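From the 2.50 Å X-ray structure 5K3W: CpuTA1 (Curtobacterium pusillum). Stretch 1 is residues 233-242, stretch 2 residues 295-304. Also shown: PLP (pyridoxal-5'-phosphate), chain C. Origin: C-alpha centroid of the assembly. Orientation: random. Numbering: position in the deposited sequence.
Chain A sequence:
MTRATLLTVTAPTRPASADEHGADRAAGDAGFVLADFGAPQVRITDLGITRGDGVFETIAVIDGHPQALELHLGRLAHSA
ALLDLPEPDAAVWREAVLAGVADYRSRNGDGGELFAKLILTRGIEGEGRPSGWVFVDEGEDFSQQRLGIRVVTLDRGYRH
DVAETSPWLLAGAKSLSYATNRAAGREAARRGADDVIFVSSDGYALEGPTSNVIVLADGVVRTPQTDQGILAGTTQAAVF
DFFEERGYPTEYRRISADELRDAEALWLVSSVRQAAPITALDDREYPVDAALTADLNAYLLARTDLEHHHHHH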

ATOM      1  N   GLY A 233       0.017  13.791 -13.985  1.00 22.13           N
ATOM      2  CA  GLY A 233       0.390  12.755 -14.930  1.00 22.06           C
ATOM      3  C   GLY A 233       1.347  13.279 -15.990  1.00 19.05           C
ATOM      4  O   GLY A 233       1.158  14.353 -16.561  1.00 23.20           O
ATOM      5  N   THR A 234       2.393  12.503 -16.252  1.00 17.41           N
ATOM      6  CA  THR A 234       3.235  12.857 -17.384  1.00 20.93           C
ATOM      7  C   THR A 234       2.458  12.741 -18.694  1.00 20.90           C
ATOM      8  O   THR A 234       2.645  13.568 -19.592  1.00 29.68           O
ATOM      9  CB  THR A 234       4.513  12.009 -17.402  1.00 19.57           C
ATOM     10  OG1 THR A 234       4.213  10.632 -17.659  1.00 23.66           O
ATOM     11  CG2 THR A 234       5.243  12.119 -16.077  1.00 18.46           C
ATOM     12  N   THR A 235       1.537  11.777 -18.805  1.00 17.93           N
ATOM     13  CA  THR A 235       0.774  11.638 -20.048  1.00 19.11           C
ATOM     14  C   THR A 235      -0.224  12.776 -20.223  1.00 21.06           C
ATOM     15  O   THR A 235      -0.359  13.328 -21.323  1.00 22.51           O
ATOM     16  CB  THR A 235       0.055  10.287 -20.079  1.00 19.77           C
ATOM     17  OG1 THR A 235       0.984   9.253 -19.750  1.00 20.55           O
ATOM     18  CG2 THR A 235      -0.520  10.008 -21.467  1.00 16.75           C
ATOM     19  N   GLN A 236      -0.922  13.150 -19.147  1.00 21.88           N
ATOM     20  CA  GLN A 236      -1.859  14.269 -19.198  1.00 19.61           C
ATOM     21  C   GLN A 236      -1.185  15.548 -19.691  1.00 23.87           C
ATOM     22  O   GLN A 236      -1.760  16.293 -20.500  1.00 23.62           O
ATOM     23  CB  GLN A 236      -2.484  14.481 -17.815  1.00 19.04           C
ATOM     24  CG  GLN A 236      -3.338  15.719 -17.698  1.00 18.14           C
ATOM     25  CD  GLN A 236      -2.520  16.961 -17.347  1.00 25.24           C
ATOM     26  OE1 GLN A 236      -1.775  16.973 -16.366  1.00 22.25           O
ATOM     27  NE2 GLN A 236      -2.652  18.008 -18.157  1.00 21.54           N
ATOM     28  N   ALA A 237       0.023  15.839 -19.203  1.00 17.05           N
ATOM     29  CA  ALA A 237       0.721  17.013 -19.716  1.00 26.43           C
ATOM     30  C   ALA A 237       0.960  16.885 -21.218  1.00 28.08           C
ATOM     31  O   ALA A 237       0.743  17.841 -21.969  1.00 28.43           O
ATOM     32  CB  ALA A 237       2.035  17.241 -18.965  1.00 17.34           C
ATOM     33  N   ALA A 238       1.382  15.708 -21.686  1.00 22.75           N
ATOM     34  CA  ALA A 238       1.571  15.572 -23.127  1.00 24.04           C
ATOM     35  C   ALA A 238       0.245  15.643 -23.872  1.00 30.57           C
ATOM     36  O   ALA A 238       0.215  16.057 -25.037  1.00 29.63           O
ATOM     37  CB  ALA A 238       2.295  14.275 -23.462  1.00 22.27           C
ATOM     38  N   VAL A 239      -0.857  15.254 -23.222  1.00 23.52           N
ATOM     39  CA  VAL A 239      -2.157  15.351 -23.874  1.00 23.27           C
ATOM     40  C   VAL A 239      -2.575  16.803 -24.012  1.00 27.58           C
ATOM     41  O   VAL A 239      -3.164  17.197 -25.022  1.00 29.60           O
ATOM     42  CB  VAL A 239      -3.225  14.549 -23.115  1.00 26.34           C
ATOM     43  CG1 VAL A 239      -4.616  14.938 -23.636  1.00 21.75           C
ATOM     44  CG2 VAL A 239      -2.977  13.063 -23.273  1.00 19.58           C
ATOM     45  N   PHE A 240      -2.311  17.617 -22.991  1.00 29.41           N
ATOM     46  CA  PHE A 240      -2.567  19.042 -23.139  1.00 27.73           C
ATOM     47  C   PHE A 240      -1.756  19.622 -24.292  1.00 32.09           C
ATOM     48  O   PHE A 240      -2.257  20.451 -25.063  1.00 34.64           O
ATOM     49  CB  PHE A 240      -2.272  19.771 -21.831  1.00 26.80           C
ATOM     50  CG  PHE A 240      -3.442  19.790 -20.882  1.00 26.91           C
ATOM     51  CD1 PHE A 240      -4.523  18.950 -21.090  1.00 24.00           C
ATOM     52  CD2 PHE A 240      -3.478  20.661 -19.806  1.00 22.96           C
ATOM     53  CE1 PHE A 240      -5.605  18.962 -20.230  1.00 20.39           C
ATOM     54  CE2 PHE A 240      -4.562  20.681 -18.946  1.00 22.14           C
ATOM     55  CZ  PHE A 240      -5.624  19.825 -19.160  1.00 20.19           C
ATOM     56  N   ASP A 241      -0.504  19.188 -24.442  1.00 31.79           N
ATOM     57  CA  ASP A 241       0.299  19.702 -25.543  1.00 30.62           C
ATOM     58  C   ASP A 241      -0.366  19.396 -26.875  1.00 37.32           C
ATOM     59  O   ASP A 241      -0.443  20.261 -27.758  1.00 35.66           O
ATOM     60  CB  ASP A 241       1.713  19.125 -25.488  1.00 25.42           C
ATOM     61  CG  ASP A 241       2.543  19.744 -24.382  1.00 39.45           C
ATOM     62  OD1 ASP A 241       3.638  19.212 -24.069  1.00 35.69           O
ATOM     63  OD2 ASP A 241       2.090  20.769 -23.820  1.00 35.56           O
ATOM     64  N   PHE A 242      -0.877  18.173 -27.029  1.00 32.99           N
ATOM     65  CA  PHE A 242      -1.538  17.805 -28.274  1.00 32.99           C
ATOM     66  C   PHE A 242      -2.702  18.741 -28.566  1.00 36.16           C
ATOM     67  O   PHE A 242      -2.797  19.307 -29.663  1.00 38.86           O
ATOM     68  CB  PHE A 242      -2.001  16.350 -28.203  1.00 29.60           C
ATOM     69  CG  PHE A 242      -2.942  15.948 -29.303  1.00 27.79           C
ATOM     70  CD1 PHE A 242      -2.464  15.384 -30.471  1.00 28.79           C
ATOM     71  CD2 PHE A 242      -4.307  16.123 -29.163  1.00 30.94           C
ATOM     72  CE1 PHE A 242      -3.327  15.006 -31.480  1.00 26.69           C
ATOM     73  CE2 PHE A 242      -5.175  15.749 -30.171  1.00 26.61           C
ATOM     74  CZ  PHE A 242      -4.683  15.193 -31.332  1.00 31.88           C
ATOM     75  N   ASP A 295      -5.371   9.969 -33.507  1.00 24.43           N
ATOM     76  CA  ASP A 295      -4.360  11.008 -33.650  1.00 28.78           C
ATOM     77  C   ASP A 295      -3.695  11.309 -32.313  1.00 35.21           C
ATOM     78  O   ASP A 295      -2.483  11.549 -32.253  1.00 37.45           O
ATOM     79  CB  ASP A 295      -4.981  12.282 -34.228  1.00 36.29           C
ATOM     80  CG  ASP A 295      -5.407  12.128 -35.683  1.00 45.98           C
ATOM     81  OD1 ASP A 295      -5.149  11.050 -36.273  1.00 44.71           O
ATOM     82  OD2 ASP A 295      -5.977  13.095 -36.245  1.00 47.59           O
ATOM     83  N   LEU A 296      -4.476  11.329 -31.234  1.00 31.69           N
ATOM     84  CA  LEU A 296      -3.905  11.562 -29.915  1.00 32.01           C
ATOM     85  C   LEU A 296      -2.865  10.500 -29.585  1.00 30.02           C
ATOM     86  O   LEU A 296      -1.734  10.808 -29.182  1.00 23.21           O
ATOM     87  CB  LEU A 296      -5.026  11.570 -28.877  1.00 25.89           C
ATOM     88  CG  LEU A 296      -4.612  11.831 -27.441  1.00 24.04           C
ATOM     89  CD1 LEU A 296      -3.964  13.203 -27.304  1.00 25.11           C
ATOM     90  CD2 LEU A 296      -5.835  11.710 -26.563  1.00 30.63           C
ATOM     91  N   ASN A 297      -3.229   9.235 -29.777  1.00 26.31           N
ATOM     92  CA  ASN A 297      -2.306   8.157 -29.465  1.00 30.54           C
ATOM     93  C   ASN A 297      -1.078   8.193 -30.369  1.00 35.53           C
ATOM     94  O   ASN A 297       0.045   7.940 -29.910  1.00 32.79           O
ATOM     95  CB  ASN A 297      -3.045   6.830 -29.550  1.00 26.57           C
ATOM     96  CG  ASN A 297      -3.826   6.545 -28.284  1.00 28.53           C
ATOM     97  OD1 ASN A 297      -3.361   6.868 -27.193  1.00 29.82           O
ATOM     98  ND2 ASN A 297      -5.017   5.974 -28.415  1.00 22.40           N
ATOM     99  N   ALA A 298      -1.264   8.527 -31.648  1.00 30.55           N
ATOM    100  CA  ALA A 298      -0.120   8.663 -32.540  1.00 30.70           C
ATOM    101  C   ALA A 298       0.792   9.799 -32.088  1.00 32.36           C
ATOM    102  O   ALA A 298       2.023   9.655 -32.088  1.00 39.49           O
ATOM    103  CB  ALA A 298      -0.597   8.868 -33.979  1.00 24.62           C
ATOM    104  N   TYR A 299       0.215  10.928 -31.674  1.00 24.67           N
ATOM    105  CA  TYR A 299       1.037  11.978 -31.079  1.00 23.04           C
ATOM    106  C   TYR A 299       1.740  11.472 -29.832  1.00 25.77           C
ATOM    107  O   TYR A 299       2.946  11.666 -29.663  1.00 31.13           O
ATOM    108  CB  TYR A 299       0.195  13.204 -30.736  1.00 23.91           C
ATOM    109  CG  TYR A 299       0.985  14.269 -29.996  1.00 33.83           C
ATOM    110  CD1 TYR A 299       1.673  15.259 -30.686  1.00 36.12           C
ATOM    111  CD2 TYR A 299       1.046  14.286 -28.607  1.00 29.11           C
ATOM    112  CE1 TYR A 299       2.397  16.227 -30.018  1.00 36.21           C
ATOM    113  CE2 TYR A 299       1.771  15.248 -27.932  1.00 28.90           C
ATOM    114  CZ  TYR A 299       2.444  16.221 -28.639  1.00 36.44           C
ATOM    115  OH  TYR A 299       3.169  17.196 -27.968  1.00 41.29           O
ATOM    116  N   LEU A 300       0.989  10.839 -28.928  1.00 30.14           N
ATOM    117  CA  LEU A 300       1.578  10.381 -27.675  1.00 30.87           C
ATOM    118  C   LEU A 300       2.703   9.379 -27.922  1.00 34.68           C
ATOM    119  O   LEU A 300       3.717   9.389 -27.212  1.00 28.36           O
ATOM    120  CB  LEU A 300       0.499   9.767 -26.779  1.00 31.45           C
ATOM    121  CG  LEU A 300      -0.564  10.712 -26.220  1.00 23.60           C
ATOM    122  CD1 LEU A 300      -1.692   9.907 -25.585  1.00 19.67           C
ATOM    123  CD2 LEU A 300       0.058  11.655 -25.209  1.00 24.68           C
ATOM    124  N   LEU A 301       2.543   8.502 -28.921  1.00 29.97           N
ATOM    125  CA  LEU A 301       3.571   7.498 -29.188  1.00 35.99           C
ATOM    126  C   LEU A 301       4.820   8.098 -29.825  1.00 33.59           C
ATOM    127  O   LEU A 301       5.908   7.523 -29.697  1.00 31.93           O
ATOM    128  CB  LEU A 301       3.016   6.394 -30.090  1.00 26.55           C
ATOM    129  CG  LEU A 301       2.055   5.411 -29.423  1.00 32.98           C
ATOM    130  CD1 LEU A 301       1.456   4.454 -30.445  1.00 30.43           C
ATOM    131  CD2 LEU A 301       2.738   4.646 -28.290  1.00 25.85           C
ATOM    132  N   ALA A 302       4.693   9.238 -30.501  1.00 29.98           N
ATOM    133  CA  ALA A 302       5.774   9.800 -31.298  1.00 31.48           C
ATOM    134  C   ALA A 302       6.453  11.007 -30.668  1.00 39.57           C
ATOM    135  O   ALA A 302       7.423  11.507 -31.245  1.00 43.44           O
ATOM    136  CB  ALA A 302       5.247  10.207 -32.674  1.00 36.91           C
ATOM    137  N   ARG A 303       5.971  11.494 -29.518  1.00 27.90           N
ATOM    138  CA  ARG A 303       6.443  12.777 -29.000  1.00 33.16           C
ATOM    139  C   ARG A 303       7.927  12.750 -28.639  1.00 36.45           C
ATOM    140  O   ARG A 303       8.630  13.753 -28.817  1.00 42.84           O
ATOM    141  CB  ARG A 303       5.609  13.196 -27.790  1.00 33.67           C
ATOM    142  CG  ARG A 303       5.783  12.328 -26.560  1.00 32.50           C
ATOM    143  CD  ARG A 303       4.487  12.277 -25.792  1.00 34.78           C
ATOM    144  NE  ARG A 303       4.686  12.250 -24.345  1.00 39.79           N
ATOM    145  CZ  ARG A 303       4.244  11.283 -23.550  1.00 33.64           C
ATOM    146  NH1 ARG A 303       3.572  10.263 -24.052  1.00 21.63           N
ATOM    147  NH2 ARG A 303       4.458  11.354 -22.244  1.00 39.20           N
ATOM    148  N   THR A 304       8.425  11.626 -28.130  1.00 36.21           N
ATOM    149  CA  THR A 304       9.802  11.585 -27.657  1.00 33.87           C
ATOM    150  C   THR A 304      10.811  11.526 -28.798  1.00 43.82           C
ATOM    151  O   THR A 304      11.960  11.939 -28.610  1.00 44.47           O
ATOM    152  CB  THR A 304       9.988  10.391 -26.714  1.00 31.88           C
ATOM    153  OG1 THR A 304       8.938  10.398 -25.739  1.00 36.16           O
ATOM    154  CG2 THR A 304      11.317  10.466 -25.987  1.00 30.24           C
TER
HETATM  155  N1  PLP C 401      -2.810   8.280 -11.341  1.00 28.40           N
HETATM  156  C2  PLP C 401      -2.163   7.264 -10.700  1.00 30.06           C
HETATM  157  C2A PLP C 401      -2.621   6.802  -9.329  1.00 16.89           C
HETATM  158  C3  PLP C 401      -1.073   6.668 -11.304  1.00 23.95           C
HETATM  159  O3  PLP C 401      -0.426   5.636 -10.608  1.00 18.43           O
HETATM  160  C4  PLP C 401      -0.647   7.101 -12.537  1.00 26.31           C
HETATM  161  C4A PLP C 401       0.515   6.478 -13.264  1.00 23.24           C
HETATM  162  C5  PLP C 401      -1.294   8.111 -13.181  1.00 26.73           C
HETATM  163  C6  PLP C 401      -2.384   8.706 -12.565  1.00 28.17           C
HETATM  164  C5A PLP C 401      -0.824   8.561 -14.560  1.00 21.88           C
HETATM  165  O4P PLP C 401       0.525   8.992 -14.564  1.00 22.44           O
HETATM  166  P   PLP C 401       1.423   8.837 -15.873  1.00 25.49           P
HETATM  167  O1P PLP C 401       0.718   9.425 -17.075  1.00 20.55           O
HETATM  168  O2P PLP C 401       1.758   7.389 -16.137  1.00 19.41           O
HETATM  169  O3P PLP C 401       2.708   9.603 -15.688  1.00 20.08           O
HETATM  170  O   HOH W   1       5.106  14.120 -20.832  1.00 29.72           O
HETATM  171  O   HOH W   2       4.511  16.759 -25.568  1.00 33.04           O

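Two helices, 234-242 and 295-304, cross steeply here, their axes 10.0 Å apart at closest approach and their N-to-C directions at 113°. The backbones come nearest at two places, Ala-238 CA to Leu-300 CA and Phe-242 CA to Leu-296 CA, both 6.9 Å, one helical turn apart on the first helix. The two approaches are equally close yet filled differently: one by a methyl that meets Leu-300 and Arg-303, the other by a ring that extends from its CB past Leu-296.

At the first place the small residue is Ala-238. Its CB points toward the second helix, and the methyl is met by two neighbours: Leu-300 CD2 lies 3.9 Å from Ala-238 CB, and Arg-303 NE lies 3.3 Å from the same CB. The methyl sits over one face of the guanidinium, so the arginine contributes here as a flat slab as much as a charge. Its pose is steadied from its own helix, where Arg-303 NH1 donates a hydrogen bond to Leu-300 O at 3.3 Å. Leu-300 points its CB sideways, but its end comes nearer and fills the space beside Ala-238: Leu-300 CD2 is 3.9 Å from Val-239 CG2 and 4.1 Å from Thr-235 CG2. One methyl thus touches three residues of the first helix.

The second place is built around Phe-242, which has the largest covered area of any residue in the pair. With chi1 at t, its ring lies against Leu-296, with Tyr-299 CB approaching it obliquely. Leu-296 CD1 lies over one face of the ring, a CH-pi contact, 3.5 Å from Phe-242 CD2 and 3.8 Å from the ring centroid, and the same methyl lies 4.1 Å from Val-239 CG1. Farther along, Phe-242 CE1 comes within 3.6 Å of Asp-295 O, while Phe-242 CD1 packs 3.4 Å from Tyr-299 CB.

Tyr-299 answers in kind. Its side chain, also at chi1 t, runs across the first helix, so that Phe-242 CB sits over the face of its ring, 4.0 Å from the centroid. The two rings form an offset edge-to-face pair, centroids 5.6 Å apart and planes at 63°, with the edge of Phe-242 toward the face of Tyr-299. Each aromatic residue therefore packs against the root of the other: ring against CB in both directions.

No hydrogen bond joins the helices directly; polar atoms are linked through water. One water donates to Thr-234 O at 2.8 Å and accepts from Arg-303 NH2 at 3.2 Å, filling in where Thr-234 O and Arg-303 NH2 stand 3.9 Å apart. Another bridges Asp-241 OD1 at 3.0 Å and Tyr-299 OH at 2.8 Å. At its N-terminal end the first helix holds the PLP phosphate: Thr-234 OG1 donates to PLP O3P and Thr-235 OG1 to PLP O1P, each at 2.7 Å.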